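Local coordinates for ribulose-1,5-bisphosphate carboxylase/oxygenase large subunit (Rhodopseudomonas palustris, PDB 3QFW), which is a RuBisCO-like protein of the RuBisCO large-chain family, related to ribulose-bisphosphate carboxylase, whose own reaction is probably different, at residues 239-253 with 272-284. Sequence-based numbering, arbitrary orientation.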
ATOM      1  N   PHE B 239      -7.991   7.542   1.090  1.00 30.85           N
ATOM      2  CA  PHE B 239      -7.757   8.258   2.336  1.00 28.02           C
ATOM      3  C   PHE B 239      -8.039   9.739   2.104  1.00 30.85           C
ATOM      4  O   PHE B 239      -8.761  10.375   2.874  1.00 27.72           O
ATOM      5  CB  PHE B 239      -6.322   8.059   2.826  1.00 25.99           C
ATOM      6  CG  PHE B 239      -5.928   8.995   3.965  1.00 28.91           C
ATOM      7  CD1 PHE B 239      -6.484   8.843   5.230  1.00 30.26           C
ATOM      8  CD2 PHE B 239      -5.000  10.004   3.761  1.00 26.40           C
ATOM      9  CE1 PHE B 239      -6.128   9.697   6.288  1.00 27.60           C
ATOM     10  CE2 PHE B 239      -4.632  10.873   4.809  1.00 29.22           C
ATOM     11  CZ  PHE B 239      -5.197  10.714   6.075  1.00 30.84           C
ATOM     12  N   HIS B 240      -7.494  10.274   1.016  1.00 29.54           N
ATOM     13  CA  HIS B 240      -7.665  11.694   0.703  1.00 30.77           C
ATOM     14  C   HIS B 240      -9.136  12.023   0.454  1.00 32.09           C
ATOM     15  O   HIS B 240      -9.639  13.067   0.891  1.00 31.08           O
ATOM     16  CB  HIS B 240      -6.829  12.043  -0.519  1.00 29.99           C
ATOM     17  CG  HIS B 240      -6.750  13.507  -0.812  1.00 32.76           C
ATOM     18  ND1 HIS B 240      -6.439  14.447   0.146  1.00 30.15           N
ATOM     19  CD2 HIS B 240      -6.920  14.190  -1.968  1.00 32.53           C
ATOM     20  CE1 HIS B 240      -6.429  15.647  -0.406  1.00 31.53           C
ATOM     21  NE2 HIS B 240      -6.717  15.519  -1.690  1.00 32.82           N
ATOM     22  N   ALA B 241      -9.824  11.128  -0.250  1.00 31.58           N
ATOM     23  CA  ALA B 241     -11.253  11.291  -0.511  1.00 32.39           C
ATOM     24  C   ALA B 241     -12.056  11.375   0.783  1.00 31.98           C
ATOM     25  O   ALA B 241     -12.979  12.183   0.888  1.00 33.49           O
ATOM     26  CB  ALA B 241     -11.774  10.151  -1.381  1.00 31.43           C
ATOM     27  N   ILE B 242     -11.716  10.533   1.759  1.00 32.61           N
ATOM     28  CA  ILE B 242     -12.389  10.553   3.058  1.00 32.90           C
ATOM     29  C   ILE B 242     -12.087  11.844   3.810  1.00 34.20           C
ATOM     30  O   ILE B 242     -12.964  12.406   4.472  1.00 35.68           O
ATOM     31  CB  ILE B 242     -12.007   9.341   3.941  1.00 30.59           C
ATOM     32  CG1 ILE B 242     -12.788   8.104   3.505  1.00 36.99           C
ATOM     33  CG2 ILE B 242     -12.326   9.606   5.401  1.00 35.10           C
ATOM     34  CD1 ILE B 242     -14.286   8.190   3.776  1.00 36.80           C
ATOM     35  N   VAL B 243     -10.846  12.313   3.717  1.00 31.77           N
ATOM     36  CA  VAL B 243     -10.477  13.571   4.366  1.00 33.22           C
ATOM     37  C   VAL B 243     -11.407  14.688   3.900  1.00 33.90           C
ATOM     38  O   VAL B 243     -11.863  15.506   4.697  1.00 30.60           O
ATOM     39  CB  VAL B 243      -9.009  13.949   4.066  1.00 34.80           C
ATOM     40  CG1 VAL B 243      -8.740  15.426   4.376  1.00 32.48           C
ATOM     41  CG2 VAL B 243      -8.055  13.041   4.846  1.00 33.34           C
ATOM     42  N   LYS B 244     -11.694  14.707   2.603  1.00 31.83           N
ATOM     43  CA  LYS B 244     -12.590  15.706   2.022  1.00 37.03           C
ATOM     44  C   LYS B 244     -14.055  15.560   2.439  1.00 38.77           C
ATOM     45  O   LYS B 244     -14.866  16.462   2.206  1.00 41.21           O
ATOM     46  CB  LYS B 244     -12.476  15.682   0.499  1.00 30.79           C
ATOM     47  CG  LYS B 244     -11.254  16.411  -0.019  1.00 37.27           C
ATOM     48  CD  LYS B 244     -10.977  16.047  -1.456  1.00 36.16           C
ATOM     49  CE  LYS B 244      -9.751  16.772  -1.973  1.00 44.23           C
ATOM     50  NZ  LYS B 244      -9.393  16.330  -3.358  1.00 39.48           N
ATOM     51  N   GLU B 245     -14.387  14.428   3.049  1.00 39.62           N
ATOM     52  CA  GLU B 245     -15.753  14.160   3.496  1.00 38.47           C
ATOM     53  C   GLU B 245     -15.851  14.156   5.025  1.00 38.64           C
ATOM     54  O   GLU B 245     -16.938  14.025   5.602  1.00 38.88           O
ATOM     55  CB  GLU B 245     -16.243  12.830   2.898  1.00 38.93           C
ATOM     56  CG  GLU B 245     -16.351  12.858   1.369  1.00 35.22           C
ATOM     57  CD  GLU B 245     -16.646  11.497   0.753  1.00 46.04           C
ATOM     58  OE1 GLU B 245     -16.506  11.363  -0.485  1.00 39.73           O
ATOM     59  OE2 GLU B 245     -17.016  10.563   1.499  1.00 43.98           O
ATOM     60  N   ALA B 246     -14.705  14.325   5.677  1.00 37.89           N
ATOM     61  CA  ALA B 246     -14.609  14.220   7.132  1.00 37.34           C
ATOM     62  C   ALA B 246     -15.455  15.256   7.896  1.00 39.24           C
ATOM     63  O   ALA B 246     -15.954  14.974   8.982  1.00 42.07           O
ATOM     64  CB  ALA B 246     -13.150  14.288   7.573  1.00 37.67           C
ATOM     65  N   ALA B 247     -15.599  16.450   7.337  1.00 39.81           N
ATOM     66  CA  ALA B 247     -16.513  17.450   7.898  1.00 45.49           C
ATOM     67  C   ALA B 247     -16.188  17.892   9.330  1.00 39.78           C
ATOM     68  O   ALA B 247     -17.068  17.912  10.198  1.00 43.96           O
ATOM     69  CB  ALA B 247     -17.961  16.938   7.819  1.00 46.13           C
ATOM     70  N   GLY B 248     -14.931  18.255   9.577  1.00 41.05           N
ATOM     71  CA  GLY B 248     -14.540  18.799  10.867  1.00 34.25           C
ATOM     72  C   GLY B 248     -14.139  17.761  11.896  1.00 37.03           C
ATOM     73  O   GLY B 248     -13.829  18.092  13.055  1.00 36.20           O
ATOM     74  N   LEU B 249     -14.167  16.496  11.486  1.00 35.69           N
ATOM     75  CA  LEU B 249     -13.686  15.411  12.327  1.00 35.29           C
ATOM     76  C   LEU B 249     -12.172  15.499  12.418  1.00 31.40           C
ATOM     77  O   LEU B 249     -11.519  15.908  11.463  1.00 35.32           O
ATOM     78  CB  LEU B 249     -14.057  14.061  11.704  1.00 38.41           C
ATOM     79  CG  LEU B 249     -15.534  13.687  11.604  1.00 37.63           C
ATOM     80  CD1 LEU B 249     -15.688  12.295  11.001  1.00 40.86           C
ATOM     81  CD2 LEU B 249     -16.181  13.750  12.970  1.00 37.14           C
ATOM     82  N   VAL B 250     -11.603  15.112  13.550  1.00 32.01           N
ATOM     83  CA  VAL B 250     -10.154  14.987  13.611  1.00 30.62           C
ATOM     84  C   VAL B 250      -9.774  13.695  12.875  1.00 28.53           C
ATOM     85  O   VAL B 250     -10.252  12.608  13.221  1.00 29.97           O
ATOM     86  CB  VAL B 250      -9.631  14.972  15.054  1.00 29.42           C
ATOM     87  CG1 VAL B 250      -8.123  14.804  15.069  1.00 29.88           C
ATOM     88  CG2 VAL B 250     -10.033  16.272  15.791  1.00 29.31           C
ATOM     89  N   VAL B 251      -8.934  13.815  11.853  1.00 26.33           N
ATOM     90  CA  VAL B 251      -8.511  12.631  11.094  1.00 27.21           C
ATOM     91  C   VAL B 251      -7.154  12.154  11.580  1.00 28.12           C
ATOM     92  O   VAL B 251      -6.143  12.836  11.396  1.00 27.04           O
ATOM     93  CB  VAL B 251      -8.433  12.909   9.596  1.00 24.46           C
ATOM     94  CG1 VAL B 251      -7.877  11.658   8.841  1.00 24.72           C
ATOM     95  CG2 VAL B 251      -9.804  13.304   9.069  1.00 28.46           C
ATOM     96  N   VAL B 252      -7.137  10.985  12.207  1.00 26.33           N
ATOM     97  CA  VAL B 252      -5.912  10.437  12.776  1.00 26.54           C
ATOM     98  C   VAL B 252      -5.397   9.354  11.833  1.00 28.49           C
ATOM     99  O   VAL B 252      -6.104   8.385  11.554  1.00 28.88           O
ATOM    100  CB  VAL B 252      -6.165   9.797  14.152  1.00 28.62           C
ATOM    101  CG1 VAL B 252      -4.856   9.319  14.763  1.00 29.96           C
ATOM    102  CG2 VAL B 252      -6.890  10.774  15.100  1.00 30.49           C
ATOM    103  N   ALA B 253      -4.171   9.505  11.352  1.00 29.33           N
ATOM    104  CA  ALA B 253      -3.600   8.502  10.466  1.00 28.88           C
ATOM    105  C   ALA B 253      -2.808   7.459  11.254  1.00 32.64           C
ATOM    106  O   ALA B 253      -2.165   7.782  12.255  1.00 30.71           O
ATOM    107  CB  ALA B 253      -2.733   9.157   9.402  1.00 30.00           C
ATOM    108  N   LEU B 272       3.848  13.467   3.797  1.00 26.23           N
ATOM    109  CA  LEU B 272       2.834  13.045   2.841  1.00 25.89           C
ATOM    110  C   LEU B 272       1.475  12.820   3.493  1.00 23.93           C
ATOM    111  O   LEU B 272       0.457  13.238   2.950  1.00 26.75           O
ATOM    112  CB  LEU B 272       3.290  11.803   2.075  1.00 26.55           C
ATOM    113  CG  LEU B 272       4.492  12.027   1.143  1.00 29.40           C
ATOM    114  CD1 LEU B 272       4.837  10.740   0.400  1.00 26.31           C
ATOM    115  CD2 LEU B 272       4.240  13.163   0.151  1.00 27.49           C
ATOM    116  N   PHE B 273       1.454  12.133   4.633  1.00 25.31           N
ATOM    117  CA  PHE B 273       0.199  11.931   5.359  1.00 25.26           C
ATOM    118  C   PHE B 273      -0.470  13.284   5.679  1.00 28.66           C
ATOM    119  O   PHE B 273      -1.669  13.466   5.437  1.00 25.34           O
ATOM    120  CB  PHE B 273       0.435  11.120   6.642  1.00 26.90           C
ATOM    121  CG  PHE B 273       0.433   9.610   6.440  1.00 23.83           C
ATOM    122  CD1 PHE B 273       0.538   9.044   5.166  1.00 25.02           C
ATOM    123  CD2 PHE B 273       0.338   8.759   7.531  1.00 24.40           C
ATOM    124  CE1 PHE B 273       0.534   7.659   5.006  1.00 27.10           C
ATOM    125  CE2 PHE B 273       0.315   7.377   7.373  1.00 24.71           C
ATOM    126  CZ  PHE B 273       0.424   6.830   6.113  1.00 29.46           C
ATOM    127  N   ARG B 274       0.323  14.222   6.203  1.00 24.10           N
ATOM    128  CA  ARG B 274      -0.117  15.601   6.459  1.00 27.68           C
ATOM    129  C   ARG B 274      -0.663  16.277   5.191  1.00 27.12           C
ATOM    130  O   ARG B 274      -1.760  16.842   5.194  1.00 26.54           O
ATOM    131  CB  ARG B 274       1.059  16.408   7.011  1.00 22.28           C
ATOM    132  CG  ARG B 274       0.806  17.931   7.163  1.00 26.50           C
ATOM    133  CD  ARG B 274       2.093  18.643   7.530  1.00 27.73           C
ATOM    134  NE  ARG B 274       1.908  20.080   7.787  1.00 26.26           N
ATOM    135  CZ  ARG B 274       2.904  20.896   8.101  1.00 28.76           C
ATOM    136  NH1 ARG B 274       4.136  20.409   8.202  1.00 29.19           N
ATOM    137  NH2 ARG B 274       2.676  22.191   8.310  1.00 26.32           N
ATOM    138  N   LEU B 275       0.111  16.208   4.110  1.00 26.01           N
ATOM    139  CA  LEU B 275      -0.296  16.760   2.823  1.00 26.44           C
ATOM    140  C   LEU B 275      -1.686  16.247   2.429  1.00 29.58           C
ATOM    141  O   LEU B 275      -2.545  17.009   1.986  1.00 29.11           O
ATOM    142  CB  LEU B 275       0.725  16.360   1.738  1.00 29.87           C
ATOM    143  CG  LEU B 275       0.483  16.824   0.300  1.00 27.82           C
ATOM    144  CD1 LEU B 275       0.693  18.329   0.180  1.00 25.54           C
ATOM    145  CD2 LEU B 275       1.393  16.108  -0.689  1.00 28.07           C
ATOM    146  N   PHE B 276      -1.891  14.941   2.583  1.00 28.09           N
ATOM    147  CA  PHE B 276      -3.136  14.306   2.157  1.00 27.72           C
ATOM    148  C   PHE B 276      -4.320  14.527   3.103  1.00 31.39           C
ATOM    149  O   PHE B 276      -5.463  14.232   2.737  1.00 33.66           O
ATOM    150  CB  PHE B 276      -2.913  12.807   1.917  1.00 28.54           C
ATOM    151  CG  PHE B 276      -1.985  12.520   0.768  1.00 28.66           C
ATOM    152  CD1 PHE B 276      -1.906  13.390  -0.308  1.00 28.44           C
ATOM    153  CD2 PHE B 276      -1.168  11.399   0.778  1.00 31.14           C
ATOM    154  CE1 PHE B 276      -1.042  13.133  -1.371  1.00 27.38           C
ATOM    155  CE2 PHE B 276      -0.307  11.140  -0.273  1.00 28.98           C
ATOM    156  CZ  PHE B 276      -0.242  12.013  -1.346  1.00 29.90           C
ATOM    157  N   GLY B 277      -4.045  15.008   4.313  1.00 28.69           N
ATOM    158  CA  GLY B 277      -5.094  15.454   5.221  1.00 27.49           C
ATOM    159  C   GLY B 277      -5.086  14.949   6.652  1.00 27.89           C
ATOM    160  O   GLY B 277      -6.047  15.172   7.389  1.00 28.96           O
ATOM    161  N   ALA B 278      -4.027  14.262   7.065  1.00 21.12           N
ATOM    162  CA  ALA B 278      -3.988  13.737   8.418  1.00 24.41           C
ATOM    163  C   ALA B 278      -3.830  14.893   9.430  1.00 26.64           C
ATOM    164  O   ALA B 278      -2.959  15.739   9.276  1.00 27.43           O
ATOM    165  CB  ALA B 278      -2.862  12.739   8.568  1.00 29.12           C
ATOM    166  N   ASP B 279      -4.675  14.924  10.457  1.00 27.08           N
ATOM    167  CA  ASP B 279      -4.547  15.940  11.504  1.00 26.32           C
ATOM    168  C   ASP B 279      -3.622  15.472  12.613  1.00 29.94           C
ATOM    169  O   ASP B 279      -2.966  16.291  13.279  1.00 30.54           O
ATOM    170  CB  ASP B 279      -5.905  16.309  12.082  1.00 27.00           C
ATOM    171  CG  ASP B 279      -6.852  16.826  11.028  1.00 27.65           C
ATOM    172  OD1 ASP B 279      -6.580  17.908  10.467  1.00 29.10           O
ATOM    173  OD2 ASP B 279      -7.867  16.153  10.772  1.00 28.64           O
ATOM    174  N   ALA B 280      -3.575  14.161  12.817  1.00 27.01           N
ATOM    175  CA  ALA B 280      -2.580  13.576  13.703  1.00 28.08           C
ATOM    176  C   ALA B 280      -1.991  12.367  13.007  1.00 28.67           C
ATOM    177  O   ALA B 280      -2.628  11.759  12.146  1.00 27.37           O
ATOM    178  CB  ALA B 280      -3.181  13.185  15.048  1.00 28.27           C
ATOM    179  N   THR B 281      -0.766  12.018  13.364  1.00 27.42           N
ATOM    180  CA  THR B 281      -0.131  10.899  12.696  1.00 29.10           C
ATOM    181  C   THR B 281       0.624  10.017  13.693  1.00 31.44           C
ATOM    182  O   THR B 281       1.537  10.475  14.400  1.00 26.03           O
ATOM    183  CB  THR B 281       0.738  11.370  11.496  1.00 26.05           C
ATOM    184  OG1 THR B 281       1.256  10.233  10.809  1.00 26.61           O
ATOM    185  CG2 THR B 281       1.903  12.270  11.950  1.00 25.28           C
ATOM    186  N   VAL B 282       0.195   8.756  13.762  1.00 26.31           N
ATOM    187  CA  VAL B 282       0.739   7.788  14.704  1.00 27.05           C
ATOM    188  C   VAL B 282       2.012   7.160  14.131  1.00 27.53           C
ATOM    189  O   VAL B 282       2.087   6.873  12.946  1.00 25.98           O
ATOM    190  CB  VAL B 282      -0.299   6.679  15.011  1.00 29.07           C
ATOM    191  CG1 VAL B 282       0.280   5.613  15.941  1.00 29.72           C
ATOM    192  CG2 VAL B 282      -1.578   7.282  15.585  1.00 27.64           C
ATOM    193  N   PHE B 283       3.015   6.966  14.982  1.00 27.21           N
ATOM    194  CA  PHE B 283       4.269   6.329  14.583  1.00 25.28           C
ATOM    195  C   PHE B 283       4.943   5.749  15.816  1.00 31.74           C
ATOM    196  O   PHE B 283       4.766   6.262  16.938  1.00 28.57           O
ATOM    197  CB  PHE B 283       5.210   7.327  13.899  1.00 25.86           C
ATOM    198  CG  PHE B 283       5.655   8.466  14.795  1.00 27.99           C
ATOM    199  CD1 PHE B 283       6.910   8.456  15.385  1.00 29.82           C
ATOM    200  CD2 PHE B 283       4.823   9.545  15.017  1.00 24.03           C
ATOM    201  CE1 PHE B 283       7.325   9.514  16.194  1.00 28.44           C
ATOM    202  CE2 PHE B 283       5.225  10.610  15.833  1.00 30.64           C
ATOM    203  CZ  PHE B 283       6.474  10.585  16.420  1.00 30.94           C
ATOM    204  N   PRO B 284       5.712   4.676  15.621  1.00 32.10           N
ATOM    205  CA  PRO B 284       6.411   4.042  16.741  1.00 33.65           C
ATOM    206  C   PRO B 284       7.557   4.921  17.219  1.00 33.29           C
ATOM    207  O   PRO B 284       8.404   5.346  16.428  1.00 29.68           O
ATOM    208  CB  PRO B 284       6.918   2.721  16.140  1.00 37.56           C
ATOM    209  CG  PRO B 284       6.959   2.955  14.665  1.00 32.29           C
ATOM    210  CD  PRO B 284       5.862   3.921  14.357  1.00 28.99           C
TER
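Two neighbouring parallel strands of the TIM barrel, 250-253 and 280-284, pair through Val252 with Ala280 and Ala253 with Thr281, while the helical segments before them, 239-243 and 272-276, pack against each other. Ala253 N donates to Ala280 O at 2.8 Å, and Val282 N returns a bond to Ala253 O. Where the pairing begins, Val251 O receives two donors, Asp279 N in its carbonyl plane and Ala280 N tilted from it. Asp279 also takes up the N-H of the same residue, on the same strand edge: with CG anti to its carbonyl carbon (chi1 -58°), OD2 accepts from Val251 N on its anti lone pair at 2.8 Å, apparently taking the place of a strand carbonyl, and OD1 is bound by backbone N of Val117 and Gly118.

The helix 265-276 links the two strands in a beta-alpha-beta crossover and ends in a Schellman motif at Gly277. There His240 ND1 donates to Phe276 O at 2.8 Å, the oxygen lying close to the imidazole plane. A leucine in place of His240 would probably leave this buried carbonyl without its side-chain donor and lose the edge-to-face contact with Phe112, which Phe276 shares. Val243 CG1 sits 3.7 Å from Gly277 CA, where a side chain on the glycine would collide with it. Phe239, its CG anti to the backbone N (chi1 169°), turns its ring edge to Phe276 CB, 3.9 Å from CE2, and brings CZ to Ala278 CB. That methyl meets Ala253 CB at 3.7 Å, and Ala253 CB touches Phe273 CD2 at 3.6 Å.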